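Alr1585 protein (Nostoc sp., PDB 5C2I) is a dye-decolorizing (DyP-type) peroxidase that probably uses its bound haem and hydrogen peroxide to oxidise dyes and other substrates. Local coordinates at residues T323-P326 against H330-K333; T334-D339 against Q408-V413. The protein carries 1 engineered substitution. All coordinates share one frame; numbering follows the deposited sequence.

Interaction 1. Residues T323-P326 against H330-K333; sequences TKCP and HTRK. With HEM (protoporphyrin IX containing Fe), chain E.
The Arg332 guanidinium meets Cys325 O at its edge: NH1 donates to this oxygen over 2.9 Å, in the carbonyl plane, with the oxygen tilted 27° from the guanidinium plane and a bent N-H...O angle of 130°. The His330 ring stands edge-on to the haem as axial ligand, NE2 2.1 Å from the iron; water 1, 2.3 Å from the iron, completes its coordination on the opposite face. Histidine suits this place because ND1 can pair with a carboxylate, here Asp418 OD2, while NE2 binds iron, as in the histidine-aspartate pair of haem peroxidases; that bond would hold the ring's rotation.

Arginine suits its place because its long chain reaches from helix to loop and its N-H groups serve several acceptors. With CG anti to the backbone N (chi1 -167°) and the chain extended to NE, Arg332 runs past both carbonyls, its CD 3.5 Å from Pro326 O; NE pairs with Asp339 and NH2 with Asp319 O. Cys325, small and weakly polar, sets SG 4.0 Å from Arg332 CB.

Backbone hydrogen bonds pair His330 with Ile288 and Thr331 with Val289, tying helix 330-334 to the end of helix 281-289, and Thr323 with Gly435 in the loop joining strands 428-431 and 439-442.

Interaction 2. Residues T334-D339 against Q408-V413; sequences TNPRGD and QNFVQV. With HEM (protoporphyrin IX containing Fe), chain E.
Apolar contact joins Pro336 to Phe410: the proline CG comes in the ring plane to the phenylalanine edge, 3.9 Å from CZ, and the two side chains cross at about a right angle. Val411 CB lies 3.8 Å above the Phe410 ring plane, over its centre, a fold-back that accompanies the cis peptide between them. Beyond it, Val411 CG2 touches Asp339 CB at 4.2 Å, while Arg342 and Arg332 share the Asp339 carboxylate.

Hydrogen bonds serve the haem propionate and the turn. Arg337 NH2 donates to O1D over 2.9 Å, nearly straight at 169° and in the guanidinium plane. Asn335, its CG trans to the backbone N (chi1 -175°), turns its amide to the propionate, and ND2 donates to O2D over 2.9 Å. Asn335 OD1 accepts from Arg337 N, above the carbonyl plane, in an Asx turn, so both ends of one amide are used. An aspartate in its place would probably leave O2D without the amide donor and bring a second negative charge close to the propionate.

Pro336 to Asp339 form a type I' turn, where Gly338 avoids a side-chain clash with the preceding carbonyl. This turn bridges helices 330-334 and 339-343; helix 397-405 packs alongside through Trp404, stacked on Phe410 and touching Pro336.

How the interactions relate
Residues 330-333 run directly into residues 334-339, so the two contacts lie one after the other in the sequence, centres about 9 Å apart. Two polar bonds join them: Arg332 NE to Asp339 OD2, a salt bridge of 2.8 Å that holds helix 330-334 to the start of helix 339-343, and Lys333 NZ to Phe410 O, a probable hydrogen bond of 2.7 Å. The same lysine ties carbonyls of Trp404 and Gly416, from the end of helix 397-405 and the loop after it, to the helix that carries the iron ligand. Both contacts reach one haem in different ways: interaction 1 supplies the axial histidine, interaction 2 holds a propionate. Together they link metal coordination and carboxylate anchoring through a single run of chain, residues 330-339.

Interaction 1. Residues T323-P326 against H330-K333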
loop_
_atom_site.group_PDB
_atom_site.type_symbol
_atom_site.label_atom_id
_atom_site.label_comp_id
_atom_site.label_asym_id
_atom_site.label_seq_id
_atom_site.Cartn_x
_atom_site.Cartn_y
_atom_site.Cartn_z
ATOM N N THR A 323 38.585 2.873 18.700
ATOM C CA THR A 323 38.901 2.784 17.273
ATOM C C THR A 323 37.786 2.163 16.420
ATOM O O THR A 323 37.922 2.093 15.214
ATOM C CB THR A 323 40.206 1.989 17.033
ATOM O OG1 THR A 323 40.027 0.636 17.426
ATOM C CG2 THR A 323 41.355 2.622 17.832
ATOM N N LYS A 324 36.709 1.675 17.071
ATOM C CA LYS A 324 35.543 1.164 16.349
ATOM C C LYS A 324 34.423 2.216 16.421
ATOM O O LYS A 324 34.023 2.790 15.392
ATOM C CB LYS A 324 35.138 -0.215 16.907
ATOM C CG LYS A 324 36.247 -1.264 16.798
ATOM C CD LYS A 324 35.959 -2.446 17.708
ATOM C CE LYS A 324 36.924 -3.594 17.538
ATOM N NZ LYS A 324 36.655 -4.578 18.615
ATOM N N CYS A 325 33.930 2.465 17.625
ATOM C CA CYS A 325 33.061 3.613 17.902
ATOM C C CYS A 325 33.883 4.724 18.535
ATOM O O CYS A 325 34.309 4.610 19.703
ATOM C CB CYS A 325 31.926 3.249 18.845
ATOM S SG CYS A 325 30.779 4.643 19.076
ATOM N N PRO A 326 34.129 5.804 17.778
ATOM C CA PRO A 326 34.895 6.896 18.345
ATOM C C PRO A 326 34.311 7.486 19.624
ATOM O O PRO A 326 33.089 7.465 19.834
ATOM C CB PRO A 326 34.865 7.956 17.222
ATOM C CG PRO A 326 34.847 7.129 15.982
ATOM C CD PRO A 326 33.882 6.003 16.350
ATOM N N HIS A 330 27.869 10.278 18.618
ATOM C CA HIS A 330 26.709 10.695 19.418
ATOM C C HIS A 330 26.319 9.707 20.550
ATOM O O HIS A 330 26.104 10.150 21.692
ATOM C CB HIS A 330 25.539 10.975 18.496
ATOM C CG HIS A 330 24.299 11.454 19.202
ATOM N ND1 HIS A 330 24.268 12.598 19.969
ATOM C CD2 HIS A 330 23.029 10.980 19.175
ATOM C CE1 HIS A 330 23.027 12.816 20.378
ATOM N NE2 HIS A 330 22.262 11.858 19.895
ATOM N N THR A 331 26.226 8.418 20.237
ATOM C CA THR A 331 25.832 7.428 21.248
ATOM C C THR A 331 26.815 7.312 22.372
ATOM O O THR A 331 26.434 7.175 23.536
ATOM C CB THR A 331 25.562 6.007 20.659
ATOM O OG1 THR A 331 26.710 5.557 19.965
ATOM C CG2 THR A 331 24.361 6.018 19.720
ATOM N N ARG A 332 28.090 7.435 22.048
ATOM C CA ARG A 332 29.117 7.281 23.052
ATOM C C ARG A 332 29.336 8.557 23.892
ATOM O O ARG A 332 29.720 8.466 25.060
ATOM C CB ARG A 332 30.434 6.849 22.387
ATOM C CG ARG A 332 31.486 6.357 23.372
ATOM C CD ARG A 332 32.537 5.501 22.724
ATOM N NE ARG A 332 33.430 4.943 23.719
ATOM C CZ ARG A 332 34.327 3.984 23.490
ATOM N NH1 ARG A 332 34.443 3.402 22.302
ATOM N NH2 ARG A 332 35.040 3.509 24.510
ATOM N N LYS A 333 29.063 9.729 23.310
ATOM C CA LYS A 333 29.061 10.990 24.051
ATOM C C LYS A 333 27.872 11.079 25.032
ATOM O O LYS A 333 28.050 11.442 26.201
ATOM C CB LYS A 333 28.942 12.155 23.093
ATOM C CG LYS A 333 30.252 12.500 22.419
ATOM C CD LYS A 333 31.131 13.369 23.324
ATOM C CE LYS A 333 31.943 14.406 22.600
ATOM N NZ LYS A 333 32.506 15.457 23.495
HETATM C CHA HEM E . 20.571 8.354 20.757
HETATM C CHB HEM E . 19.720 11.145 16.917
HETATM C CHC HEM E . 19.456 15.013 19.813
HETATM C CHD HEM E . 20.557 12.228 23.582
HETATM C C1A HEM E . 20.382 8.780 19.452
HETATM C C2A HEM E . 20.437 7.940 18.300
HETATM C C3A HEM E . 20.198 8.726 17.228
HETATM C C4A HEM E . 19.972 10.033 17.715
HETATM C CMA HEM E . 20.115 8.317 15.782
HETATM C CAA HEM E . 20.709 6.431 18.255
HETATM C CBA HEM E . 19.513 5.486 18.400
HETATM C CGA HEM E . 18.868 5.718 19.739
HETATM O O1A HEM E . 19.297 5.165 20.794
HETATM O O2A HEM E . 17.898 6.476 19.793
HETATM C C1B HEM E . 19.531 12.436 17.406
HETATM C C2B HEM E . 19.194 13.567 16.584
HETATM C C3B HEM E . 19.079 14.622 17.377
HETATM C C4B HEM E . 19.418 14.142 18.719
HETATM C CMB HEM E . 18.979 13.515 15.113
HETATM C CAB HEM E . 18.685 16.026 17.099
HETATM C CBB HEM E . 17.934 16.401 16.049
HETATM C C1C HEM E . 19.789 14.606 21.115
HETATM C C2C HEM E . 19.991 15.435 22.199
HETATM C C3C HEM E . 20.328 14.638 23.263
HETATM C C4C HEM E . 20.300 13.316 22.806
HETATM C CMC HEM E . 19.821 16.925 22.264
HETATM C CAC HEM E . 20.692 15.008 24.630
HETATM C CBC HEM E . 21.273 16.105 25.051
HETATM C C1D HEM E . 20.521 10.929 23.079
HETATM C C2D HEM E . 20.719 9.779 23.955
HETATM C C3D HEM E . 20.771 8.707 23.177
HETATM C C4D HEM E . 20.547 9.228 21.810
HETATM C CMD HEM E . 20.871 9.769 25.468
HETATM C CAD HEM E . 20.920 7.285 23.634
HETATM C CBD HEM E . 22.379 6.852 23.816
HETATM C CGD HEM E . 22.424 5.444 24.312
HETATM O O1D HEM E . 23.089 4.652 23.649
HETATM O O2D HEM E . 21.818 5.062 25.371
HETATM N NA HEM E . 20.173 10.073 19.075
HETATM N NB HEM E . 19.722 12.848 18.620
HETATM N NC HEM E . 20.073 13.317 21.458
HETATM N ND HEM E . 20.500 10.570 21.794
HETATM FE FE HEM E . 20.155 11.680 20.255
HETATM O O HOH W 1 17.842 11.622 20.589
#

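Interaction 2. Residues T334-D339 against Q408-V413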
loop_
_atom_site.group_PDB
_atom_site.type_symbol
_atom_site.label_atom_id
_atom_site.label_comp_id
_atom_site.label_asym_id
_atom_site.label_seq_id
_atom_site.Cartn_x
_atom_site.Cartn_y
_atom_site.Cartn_z
ATOM N N THR A 334 26.692 10.659 24.579
ATOM C CA THR A 334 25.489 10.817 25.376
ATOM C C THR A 334 25.282 9.656 26.342
ATOM O O THR A 334 24.618 9.829 27.369
ATOM C CB THR A 334 24.240 11.008 24.501
ATOM O OG1 THR A 334 24.082 9.878 23.637
ATOM C CG2 THR A 334 24.320 12.247 23.687
ATOM N N ASN A 335 25.821 8.481 26.021
ATOM C CA ASN A 335 25.790 7.344 26.905
ATOM C C ASN A 335 27.131 6.636 26.876
ATOM O O ASN A 335 27.396 5.778 26.024
ATOM C CB ASN A 335 24.675 6.365 26.593
ATOM C CG ASN A 335 24.621 5.234 27.635
ATOM O OD1 ASN A 335 25.482 5.163 28.529
ATOM N ND2 ASN A 335 23.667 4.329 27.494
ATOM N N PRO A 336 28.023 7.033 27.787
ATOM C CA PRO A 336 29.377 6.494 27.727
ATOM C C PRO A 336 29.489 5.004 28.091
ATOM O O PRO A 336 30.584 4.443 27.965
ATOM C CB PRO A 336 30.152 7.379 28.740
ATOM C CG PRO A 336 29.374 8.644 28.829
ATOM C CD PRO A 336 27.930 8.201 28.684
ATOM N N ARG A 337 28.397 4.412 28.597
ATOM C CA ARG A 337 28.343 3.018 29.036
ATOM C C ARG A 337 29.571 2.562 29.840
ATOM O O ARG A 337 30.104 1.452 29.628
ATOM C CB ARG A 337 28.107 2.066 27.834
ATOM C CG ARG A 337 26.841 2.431 27.082
ATOM C CD ARG A 337 26.457 1.408 26.032
ATOM N NE ARG A 337 25.275 1.884 25.318
ATOM C CZ ARG A 337 24.224 1.159 24.926
ATOM N NH1 ARG A 337 24.143 -0.151 25.146
ATOM N NH2 ARG A 337 23.251 1.776 24.251
ATOM N N GLY A 338 30.031 3.422 30.736
ATOM C CA GLY A 338 31.192 3.120 31.565
ATOM C C GLY A 338 32.468 3.890 31.302
ATOM O O GLY A 338 33.413 3.806 32.118
ATOM N N ASP A 339 32.563 4.608 30.176
ATOM C CA ASP A 339 33.842 5.339 29.878
ATOM C C ASP A 339 34.233 6.259 31.028
ATOM O O ASP A 339 35.424 6.401 31.312
ATOM C CB ASP A 339 33.768 6.210 28.602
ATOM C CG ASP A 339 33.865 5.425 27.325
ATOM O OD1 ASP A 339 34.360 4.265 27.314
ATOM O OD2 ASP A 339 33.419 5.982 26.286
ATOM N N GLN A 408 35.059 19.820 24.122
ATOM C CA GLN A 408 36.073 19.126 23.292
ATOM C C GLN A 408 36.863 18.079 24.099
ATOM O O GLN A 408 37.410 17.176 23.507
ATOM C CB GLN A 408 37.000 20.097 22.571
ATOM C CG GLN A 408 37.916 20.826 23.521
ATOM C CD GLN A 408 39.138 21.519 22.881
ATOM O OE1 GLN A 408 39.016 22.491 22.169
ATOM N NE2 GLN A 408 40.332 21.039 23.220
ATOM N N ASN A 409 36.940 18.217 25.431
ATOM C CA ASN A 409 37.768 17.333 26.230
ATOM C C ASN A 409 36.974 16.270 27.002
ATOM O O ASN A 409 37.501 15.631 27.908
ATOM C CB ASN A 409 38.655 18.140 27.164
ATOM C CG ASN A 409 39.681 18.963 26.396
ATOM O OD1 ASN A 409 39.976 18.682 25.212
ATOM N ND2 ASN A 409 40.283 19.905 27.078
ATOM N N PHE A 410 35.740 16.016 26.562
ATOM C CA PHE A 410 34.999 14.879 27.092
ATOM C C PHE A 410 34.835 13.789 26.025
ATOM O O PHE A 410 34.407 14.089 24.918
ATOM C CB PHE A 410 33.597 15.281 27.602
ATOM C CG PHE A 410 32.835 14.105 28.176
ATOM C CD1 PHE A 410 33.071 13.703 29.470
ATOM C CD2 PHE A 410 32.028 13.314 27.373
ATOM C CE1 PHE A 410 32.451 12.565 29.997
ATOM C CE2 PHE A 410 31.414 12.175 27.873
ATOM C CZ PHE A 410 31.625 11.796 29.193
ATOM N N VAL A 411 35.022 12.511 26.346
ATOM C CA VAL A 411 35.487 11.983 27.646
ATOM C C VAL A 411 36.992 12.101 27.808
ATOM O O VAL A 411 37.502 11.986 28.917
ATOM C CB VAL A 411 35.075 10.482 27.809
ATOM C CG1 VAL A 411 35.876 9.573 26.873
ATOM C CG2 VAL A 411 35.223 10.044 29.267
ATOM N N GLN A 412 37.717 12.331 26.717
ATOM C CA GLN A 412 39.166 12.545 26.839
ATOM C C GLN A 412 39.577 13.787 26.048
ATOM O O GLN A 412 38.810 14.288 25.201
ATOM C CB GLN A 412 39.953 11.274 26.491
ATOM C CG GLN A 412 39.854 10.765 25.094
ATOM C CD GLN A 412 40.949 9.726 24.777
ATOM O OE1 GLN A 412 41.428 8.997 25.665
ATOM N NE2 GLN A 412 41.347 9.660 23.505
ATOM N N VAL A 413 40.751 14.303 26.390
ATOM C CA VAL A 413 41.271 15.508 25.790
ATOM C C VAL A 413 41.268 15.342 24.270
ATOM O O VAL A 413 41.569 14.272 23.739
ATOM C CB VAL A 413 42.707 15.818 26.314
ATOM C CG1 VAL A 413 43.304 16.990 25.568
ATOM C CG2 VAL A 413 42.680 16.117 27.806
HETATM C CHA HEM E . 20.571 8.354 20.757
HETATM C CHB HEM E . 19.720 11.145 16.917
HETATM C CHC HEM E . 19.456 15.013 19.813
HETATM C CHD HEM E . 20.557 12.228 23.582
HETATM C C1A HEM E . 20.382 8.780 19.452
HETATM C C2A HEM E . 20.437 7.940 18.300
HETATM C C3A HEM E . 20.198 8.726 17.228
HETATM C C4A HEM E . 19.972 10.033 17.715
HETATM C CMA HEM E . 20.115 8.317 15.782
HETATM C CAA HEM E . 20.709 6.431 18.255
HETATM C CBA HEM E . 19.513 5.486 18.400
HETATM C CGA HEM E . 18.868 5.718 19.739
HETATM O O1A HEM E . 19.297 5.165 20.794
HETATM O O2A HEM E . 17.898 6.476 19.793
HETATM C C1B HEM E . 19.531 12.436 17.406
HETATM C C2B HEM E . 19.194 13.567 16.584
HETATM C C3B HEM E . 19.079 14.622 17.377
HETATM C C4B HEM E . 19.418 14.142 18.719
HETATM C CMB HEM E . 18.979 13.515 15.113
HETATM C CAB HEM E . 18.685 16.026 17.099
HETATM C CBB HEM E . 17.934 16.401 16.049
HETATM C C1C HEM E . 19.789 14.606 21.115
HETATM C C2C HEM E . 19.991 15.435 22.199
HETATM C C3C HEM E . 20.328 14.638 23.263
HETATM C C4C HEM E . 20.300 13.316 22.806
HETATM C CMC HEM E . 19.821 16.925 22.264
HETATM C CAC HEM E . 20.692 15.008 24.630
HETATM C CBC HEM E . 21.273 16.105 25.051
HETATM C C1D HEM E . 20.521 10.929 23.079
HETATM C C2D HEM E . 20.719 9.779 23.955
HETATM C C3D HEM E . 20.771 8.707 23.177
HETATM C C4D HEM E . 20.547 9.228 21.810
HETATM C CMD HEM E . 20.871 9.769 25.468
HETATM C CAD HEM E . 20.920 7.285 23.634
HETATM C CBD HEM E . 22.379 6.852 23.816
HETATM C CGD HEM E . 22.424 5.444 24.312
HETATM O O1D HEM E . 23.089 4.652 23.649
HETATM O O2D HEM E . 21.818 5.062 25.371
HETATM N NA HEM E . 20.173 10.073 19.075
HETATM N NB HEM E . 19.722 12.848 18.620
HETATM N NC HEM E . 20.073 13.317 21.458
HETATM N ND HEM E . 20.500 10.570 21.794
HETATM FE FE HEM E . 20.155 11.680 20.255
HETATM O O HOH W 1 17.842 11.622 20.589
#